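Local atomic coordinates of alanine racemase (Oenococcus oeni PSU-1, PDB entry 3HUR), a protein that belongs to the alanine racemase family, pairing an N-terminal domain of the TIM-barrel type with a C-terminal domain built largely of beta strands. Residues R297-S302 against G307-I312; L286-G289 against W294-R297. All coordinates share one frame; numbering follows the deposited sequence.

Interaction 1: residues R297-S302 against G307-I312; sequences RMQKSS and GKRMPI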
ATOM      1  N   ARG A 297      10.803  -5.976   4.376  1.00 38.28           N
ATOM      2  CA  ARG A 297      11.595  -7.126   3.983  1.00 37.91           C
ATOM      3  C   ARG A 297      12.579  -7.576   5.052  1.00 38.28           C
ATOM      4  O   ARG A 297      13.349  -8.533   4.822  1.00 38.15           O
ATOM      5  CB  ARG A 297      12.337  -6.885   2.664  1.00 38.63           C
ATOM      6  CG  ARG A 297      13.591  -6.060   2.726  1.00 39.57           C
ATOM      7  CD  ARG A 297      14.538  -6.385   1.573  1.00 41.20           C
ATOM      8  NE  ARG A 297      14.038  -6.010   0.237  1.00 38.81           N
ATOM      9  CZ  ARG A 297      14.512  -6.525  -0.908  1.00 34.98           C
ATOM     10  NH1 ARG A 297      15.501  -7.401  -0.882  1.00 33.62           N
ATOM     11  NH2 ARG A 297      14.015  -6.143  -2.093  1.00 33.73           N
ATOM     12  N   MET A 298      12.562  -6.909   6.207  1.00 38.02           N
ATOM     13  CA  MET A 298      13.501  -7.217   7.271  1.00 38.26           C
ATOM     14  C   MET A 298      12.822  -7.948   8.438  1.00 40.34           C
ATOM     15  O   MET A 298      11.664  -7.699   8.765  1.00 40.96           O
ATOM     16  CB  MET A 298      14.162  -5.947   7.792  1.00 37.11           C
ATOM     17  CG  MET A 298      14.805  -5.066   6.749  1.00 33.31           C
ATOM     18  SD  MET A 298      16.188  -5.742   5.895  1.00 23.98           S
ATOM     19  CE  MET A 298      16.087  -4.530   4.597  1.00 25.62           C
ATOM     20  N   GLN A 299      13.552  -8.846   9.075  1.00 42.20           N
ATOM     21  CA  GLN A 299      13.035  -9.509  10.231  1.00 44.01           C
ATOM     22  C   GLN A 299      13.002  -8.477  11.343  1.00 44.98           C
ATOM     23  O   GLN A 299      13.891  -7.624  11.456  1.00 46.06           O
ATOM     24  CB  GLN A 299      13.901 -10.731  10.592  1.00 44.95           C
ATOM     25  CG  GLN A 299      15.292 -10.415  11.165  1.00 48.30           C
ATOM     26  CD  GLN A 299      15.888 -11.576  11.956  1.00 54.50           C
ATOM     27  OE1 GLN A 299      16.298 -12.612  11.380  1.00 58.88           O
ATOM     28  NE2 GLN A 299      15.936 -11.418  13.286  1.00 55.48           N
ATOM     29  N   LYS A 300      11.988  -8.549  12.181  1.00 45.72           N
ATOM     30  CA  LYS A 300      11.817  -7.540  13.190  1.00 46.25           C
ATOM     31  C   LYS A 300      12.016  -8.065  14.623  1.00 46.15           C
ATOM     32  O   LYS A 300      11.458  -7.519  15.578  1.00 46.46           O
ATOM     33  CB  LYS A 300      10.466  -6.861  12.966  1.00 46.48           C
ATOM     34  CG  LYS A 300      10.575  -5.837  11.835  1.00 47.83           C
ATOM     35  CD  LYS A 300       9.232  -5.417  11.268  1.00 48.66           C
ATOM     36  CE  LYS A 300       8.619  -6.476  10.349  1.00 49.03           C
ATOM     37  NZ  LYS A 300       8.861  -6.191   8.931  1.00 47.98           N
ATOM     38  N   SER A 301      12.870  -9.072  14.776  1.00 45.91           N
ATOM     39  CA  SER A 301      13.286  -9.550  16.105  1.00 45.70           C
ATOM     40  C   SER A 301      14.732  -9.242  16.477  1.00 45.67           C
ATOM     41  O   SER A 301      15.099  -9.319  17.659  1.00 46.56           O
ATOM     42  CB  SER A 301      13.064 -11.059  16.215  1.00 46.05           C
ATOM     43  OG  SER A 301      13.473 -11.731  15.041  1.00 46.69           O
ATOM     44  N   SER A 302      15.562  -8.872  15.508  1.00 44.96           N
ATOM     45  CA  SER A 302      16.977  -8.646  15.789  1.00 44.38           C
ATOM     46  C   SER A 302      17.670  -7.691  14.849  1.00 43.08           C
ATOM     47  O   SER A 302      17.290  -7.563  13.699  1.00 42.56           O
ATOM     48  CB  SER A 302      17.710  -9.973  15.696  1.00 44.61           C
ATOM     49  OG  SER A 302      17.721 -10.563  16.957  1.00 47.19           O
ATOM     50  N   GLY A 307      29.045  -6.445  15.355  1.00 52.58           N
ATOM     51  CA  GLY A 307      29.198  -7.861  15.030  1.00 52.92           C
ATOM     52  C   GLY A 307      28.199  -8.754  15.755  1.00 52.93           C
ATOM     53  O   GLY A 307      28.006  -9.893  15.376  1.00 52.47           O
ATOM     54  N   LYS A 308      27.532  -8.228  16.775  1.00 53.20           N
ATOM     55  CA  LYS A 308      26.629  -9.043  17.567  1.00 53.79           C
ATOM     56  C   LYS A 308      25.166  -8.720  17.274  1.00 53.49           C
ATOM     57  O   LYS A 308      24.785  -7.649  16.794  1.00 53.65           O
ATOM     58  CB  LYS A 308      26.901  -8.894  19.082  1.00 54.08           C
ATOM     59  CG  LYS A 308      28.358  -8.507  19.454  1.00 57.10           C
ATOM     60  CD  LYS A 308      28.808  -9.069  20.835  1.00 60.73           C
ATOM     61  CE  LYS A 308      30.334  -8.868  21.092  1.00 62.30           C
ATOM     62  NZ  LYS A 308      30.647  -7.542  21.751  1.00 62.81           N
ATOM     63  N   ARG A 309      24.345  -9.650  17.689  1.00 52.70           N
ATOM     64  CA  ARG A 309      22.982  -9.685  17.322  1.00 52.38           C
ATOM     65  C   ARG A 309      22.107  -9.383  18.564  1.00 50.97           C
ATOM     66  O   ARG A 309      21.859 -10.269  19.372  1.00 50.45           O
ATOM     67  CB  ARG A 309      22.788 -11.086  16.797  1.00 52.80           C
ATOM     68  CG  ARG A 309      21.629 -11.266  15.908  1.00 56.84           C
ATOM     69  CD  ARG A 309      21.698 -12.634  15.168  1.00 60.99           C
ATOM     70  NE  ARG A 309      20.338 -13.090  14.852  1.00 66.26           N
ATOM     71  CZ  ARG A 309      19.436 -13.539  15.748  1.00 69.77           C
ATOM     72  NH1 ARG A 309      19.733 -13.647  17.050  1.00 69.60           N
ATOM     73  NH2 ARG A 309      18.212 -13.902  15.337  1.00 71.45           N
ATOM     74  N   MET A 310      21.663  -8.127  18.721  1.00 49.16           N
ATOM     75  CA  MET A 310      20.846  -7.709  19.887  1.00 47.29           C
ATOM     76  C   MET A 310      19.352  -7.649  19.511  1.00 47.04           C
ATOM     77  O   MET A 310      19.028  -7.439  18.340  1.00 47.75           O
ATOM     78  CB  MET A 310      21.362  -6.384  20.463  1.00 46.33           C
ATOM     79  CG  MET A 310      22.771  -6.514  21.058  1.00 43.30           C
ATOM     80  SD  MET A 310      23.666  -4.996  21.115  1.00 37.30           S
ATOM     81  CE  MET A 310      25.371  -5.446  20.770  1.00 39.27           C
ATOM     82  N   PRO A 311      18.441  -7.867  20.488  1.00 46.08           N
ATOM     83  CA  PRO A 311      17.047  -8.069  20.146  1.00 45.91           C
ATOM     84  C   PRO A 311      16.208  -6.792  20.073  1.00 45.68           C
ATOM     85  O   PRO A 311      16.480  -5.819  20.759  1.00 46.15           O
ATOM     86  CB  PRO A 311      16.559  -8.954  21.285  1.00 45.61           C
ATOM     87  CG  PRO A 311      17.287  -8.434  22.437  1.00 45.81           C
ATOM     88  CD  PRO A 311      18.659  -8.078  21.928  1.00 46.06           C
ATOM     89  N   ILE A 312      15.175  -6.827  19.253  1.00 45.38           N
ATOM     90  CA  ILE A 312      14.282  -5.717  19.119  1.00 45.13           C
ATOM     91  C   ILE A 312      13.215  -5.947  20.155  1.00 45.71           C
ATOM     92  O   ILE A 312      12.646  -7.021  20.210  1.00 45.49           O
ATOM     93  CB  ILE A 312      13.651  -5.689  17.723  1.00 44.59           C
ATOM     94  CG1 ILE A 312      14.638  -5.089  16.733  1.00 43.74           C
ATOM     95  CG2 ILE A 312      12.357  -4.881  17.722  1.00 43.83           C
ATOM     96  CD1 ILE A 312      14.259  -5.313  15.287  1.00 42.42           C
TER

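Interaction 2: residues L286-G289 against W294-R297; sequences LPFG and WLRR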
ATOM      1  N   LEU A 286      16.249   3.494  17.424  1.00 29.95           N
ATOM      2  CA  LEU A 286      16.827   3.573  16.090  1.00 29.02           C
ATOM      3  C   LEU A 286      15.842   4.358  15.240  1.00 27.78           C
ATOM      4  O   LEU A 286      14.638   4.193  15.382  1.00 27.26           O
ATOM      5  CB  LEU A 286      17.059   2.159  15.513  1.00 29.07           C
ATOM      6  CG  LEU A 286      17.787   1.153  16.411  1.00 29.56           C
ATOM      7  CD1 LEU A 286      17.960  -0.162  15.694  1.00 30.85           C
ATOM      8  CD2 LEU A 286      19.144   1.640  16.911  1.00 29.83           C
ATOM      9  N   PRO A 287      16.338   5.215  14.358  1.00 26.67           N
ATOM     10  CA  PRO A 287      15.418   6.098  13.695  1.00 27.11           C
ATOM     11  C   PRO A 287      14.838   5.488  12.421  1.00 27.96           C
ATOM     12  O   PRO A 287      14.904   6.088  11.353  1.00 29.59           O
ATOM     13  CB  PRO A 287      16.278   7.315  13.422  1.00 26.31           C
ATOM     14  CG  PRO A 287      17.629   6.712  13.103  1.00 26.12           C
ATOM     15  CD  PRO A 287      17.734   5.575  14.070  1.00 27.30           C
ATOM     16  N   PHE A 288      14.266   4.297  12.539  1.00 28.21           N
ATOM     17  CA  PHE A 288      13.374   3.803  11.528  1.00 28.04           C
ATOM     18  C   PHE A 288      12.155   3.128  12.107  1.00 28.36           C
ATOM     19  O   PHE A 288      12.152   2.634  13.220  1.00 26.90           O
ATOM     20  CB  PHE A 288      14.108   2.842  10.602  1.00 28.52           C
ATOM     21  CG  PHE A 288      14.779   1.715  11.307  1.00 27.49           C
ATOM     22  CD1 PHE A 288      14.099   0.567  11.579  1.00 26.35           C
ATOM     23  CD2 PHE A 288      16.098   1.817  11.700  1.00 29.38           C
ATOM     24  CE1 PHE A 288      14.711  -0.472  12.224  1.00 27.91           C
ATOM     25  CE2 PHE A 288      16.738   0.758  12.330  1.00 28.16           C
ATOM     26  CZ  PHE A 288      16.030  -0.381  12.596  1.00 28.23           C
ATOM     27  N   GLY A 289      11.119   3.065  11.287  1.00 29.97           N
ATOM     28  CA  GLY A 289       9.919   2.316  11.625  1.00 30.52           C
ATOM     29  C   GLY A 289       9.050   2.110  10.425  1.00 31.27           C
ATOM     30  O   GLY A 289       9.528   2.116   9.300  1.00 32.54           O
ATOM     31  N   TRP A 294      10.912  -0.224   2.975  1.00 27.85           N
ATOM     32  CA  TRP A 294      11.881  -1.284   2.993  1.00 28.03           C
ATOM     33  C   TRP A 294      11.830  -2.145   4.251  1.00 29.63           C
ATOM     34  O   TRP A 294      12.402  -3.238   4.285  1.00 29.28           O
ATOM     35  CB  TRP A 294      13.313  -0.720   2.838  1.00 27.66           C
ATOM     36  CG  TRP A 294      13.767   0.298   3.885  1.00 27.28           C
ATOM     37  CD1 TRP A 294      13.758   1.675   3.751  1.00 23.60           C
ATOM     38  CD2 TRP A 294      14.291   0.033   5.194  1.00 22.90           C
ATOM     39  NE1 TRP A 294      14.254   2.249   4.870  1.00 24.38           N
ATOM     40  CE2 TRP A 294      14.597   1.272   5.774  1.00 25.08           C
ATOM     41  CE3 TRP A 294      14.554  -1.120   5.909  1.00 27.63           C
ATOM     42  CZ2 TRP A 294      15.118   1.394   7.060  1.00 26.62           C
ATOM     43  CZ3 TRP A 294      15.089  -1.017   7.209  1.00 29.68           C
ATOM     44  CH2 TRP A 294      15.352   0.239   7.771  1.00 29.01           C
ATOM     45  N   LEU A 295      11.206  -1.663   5.317  1.00 31.23           N
ATOM     46  CA  LEU A 295      11.305  -2.392   6.595  1.00 32.96           C
ATOM     47  C   LEU A 295      10.593  -3.725   6.473  1.00 34.40           C
ATOM     48  O   LEU A 295      10.958  -4.698   7.154  1.00 33.02           O
ATOM     49  CB  LEU A 295      10.741  -1.600   7.793  1.00 32.54           C
ATOM     50  CG  LEU A 295      10.975  -2.232   9.165  1.00 32.33           C
ATOM     51  CD1 LEU A 295      12.439  -2.211   9.537  1.00 32.46           C
ATOM     52  CD2 LEU A 295      10.180  -1.532  10.217  1.00 31.33           C
ATOM     53  N   ARG A 296       9.611  -3.780   5.571  1.00 36.25           N
ATOM     54  CA  ARG A 296       8.815  -4.984   5.478  1.00 38.33           C
ATOM     55  C   ARG A 296       9.550  -6.145   4.818  1.00 38.72           C
ATOM     56  O   ARG A 296       8.991  -7.224   4.773  1.00 40.39           O
ATOM     57  CB  ARG A 296       7.408  -4.718   4.897  1.00 39.10           C
ATOM     58  CG  ARG A 296       7.261  -4.689   3.391  1.00 44.03           C
ATOM     59  CD  ARG A 296       6.022  -3.829   2.978  1.00 49.23           C
ATOM     60  NE  ARG A 296       6.265  -3.045   1.737  1.00 53.85           N
ATOM     61  CZ  ARG A 296       5.781  -1.812   1.487  1.00 56.76           C
ATOM     62  NH1 ARG A 296       5.021  -1.161   2.378  1.00 57.20           N
ATOM     63  NH2 ARG A 296       6.097  -1.190   0.351  1.00 57.84           N
ATOM     64  N   ARG A 297      10.803  -5.976   4.376  1.00 38.28           N
ATOM     65  CA  ARG A 297      11.595  -7.126   3.983  1.00 37.91           C
ATOM     66  C   ARG A 297      12.579  -7.576   5.052  1.00 38.28           C
ATOM     67  O   ARG A 297      13.349  -8.533   4.822  1.00 38.15           O
ATOM     68  CB  ARG A 297      12.337  -6.885   2.664  1.00 38.63           C
ATOM     69  CG  ARG A 297      13.591  -6.060   2.726  1.00 39.57           C
ATOM     70  CD  ARG A 297      14.538  -6.385   1.573  1.00 41.20           C
ATOM     71  NE  ARG A 297      14.038  -6.010   0.237  1.00 38.81           N
ATOM     72  CZ  ARG A 297      14.512  -6.525  -0.908  1.00 34.98           C
ATOM     73  NH1 ARG A 297      15.501  -7.401  -0.882  1.00 33.62           N
ATOM     74  NH2 ARG A 297      14.015  -6.143  -2.093  1.00 33.73           N
TER

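Interaction 1: residues R297-S302 against G307-I312
Ile312 N donates to Ser301 O over 3.0 Å, the one hydrogen bond between the two segments. The neighbouring residues Ser302 and Pro311 form an antiparallel non-hydrogen-bonded pair, their CA atoms 4.4 Å apart. Two CA-H...O contacts supplement the backbone pairing: Pro311 CA lies 3.4 Å from Ser301 O, and Ser302 CA lies 3.5 Å from Met310 O.

Ile312 lays its branches against the backbone at the corner where the chain turns at Lys300 and Ser301: CG2, anti to the backbone N, is 3.5 Å from Lys300 O, and CD1 lies beside the Lys300 carbonyl carbon.

Polar side chains meet beside the pair. Ser302 OG sits over one face of the Arg309 guanidinium, 3.6 Å from Arg309 CZ and offset toward the rim. The Gln299 amide stands at 86° to that guanidinium, with no hydrogen bond between them. Strand 334-339 contributes Ile338, which touches Gln299, Ser302 and Arg309.

This is the open end of the hairpin formed by strands 302-305 and 308-311; it is joined by one backbone hydrogen bond, two CA-H...O contacts and Ile312 packed against the Lys300-Ser301 corner, while the Arg309 guanidinium lies against Ser302 without a hydrogen bond to it.

Interaction 2: residues L286-G289 against W294-R297
A buried, mainly apolar contact joins two parts of the connection between strands 281-286 and 298-299 in the C-terminal domain: Phe288, just past an inverse gamma turn centred on Pro287, meets Trp294 and Leu295 of a 3-10 segment. No hydrogen bond crosses between the segments.

Trp294 brings the outer corner of its indole to Phe288. Its CH2 lies over one face of the phenyl ring, offset toward the rim, with CH2 3.9 Å from Phe288 CG. The planes are inclined at 53° and the centroids of the phenyl and the six-membered indole ring are 5.5 Å apart, an oblique pairing that is neither stacked nor T-shaped.

Leu295 approaches with both branches. Its CG is anti to the backbone N (chi1 -173°), and from there CD1 reaches Phe288 CD1 at 3.8 Å, while CD2 packs 3.8 Å from Gly289 O.

Leu337 of strand 334-339 touches all three large side chains, and Thr10 of strand 10-15 touches both aromatics. Cohesion across the contact comes mainly from dispersion and the burial of apolar surface; the polar bonds of Phe288 O to the Thr321 hydroxyl and of Gly289 N to Asp292 OD2 are made outside the two segments and probably help to fix the loop.

Interaction 2 comes first along the chain and ends on Arg297, where interaction 1 begins; their centres are about 11 Å apart. They touch where Lys300 NZ approaches Leu295 O at 3.1 Å, a weak hydrogen bond. All the touching residues of interaction 2 are buried, and apolar side chains join its segments. Interaction 1, at the partly buried open end of the 302-305/308-311 hairpin, ranges from buried Ser302 to exposed Arg309; backbone pairing, with Ile312 packed on a turn of the chain, joins it, and its polar side chains meet without hydrogen bonds across. The buried surface also differs, 313 Å² against 174 Å². Both border strand 334-339, through Ile338 and Leu337 respectively; interaction 1 also borders Val323 and Lys324 of strand 321-324.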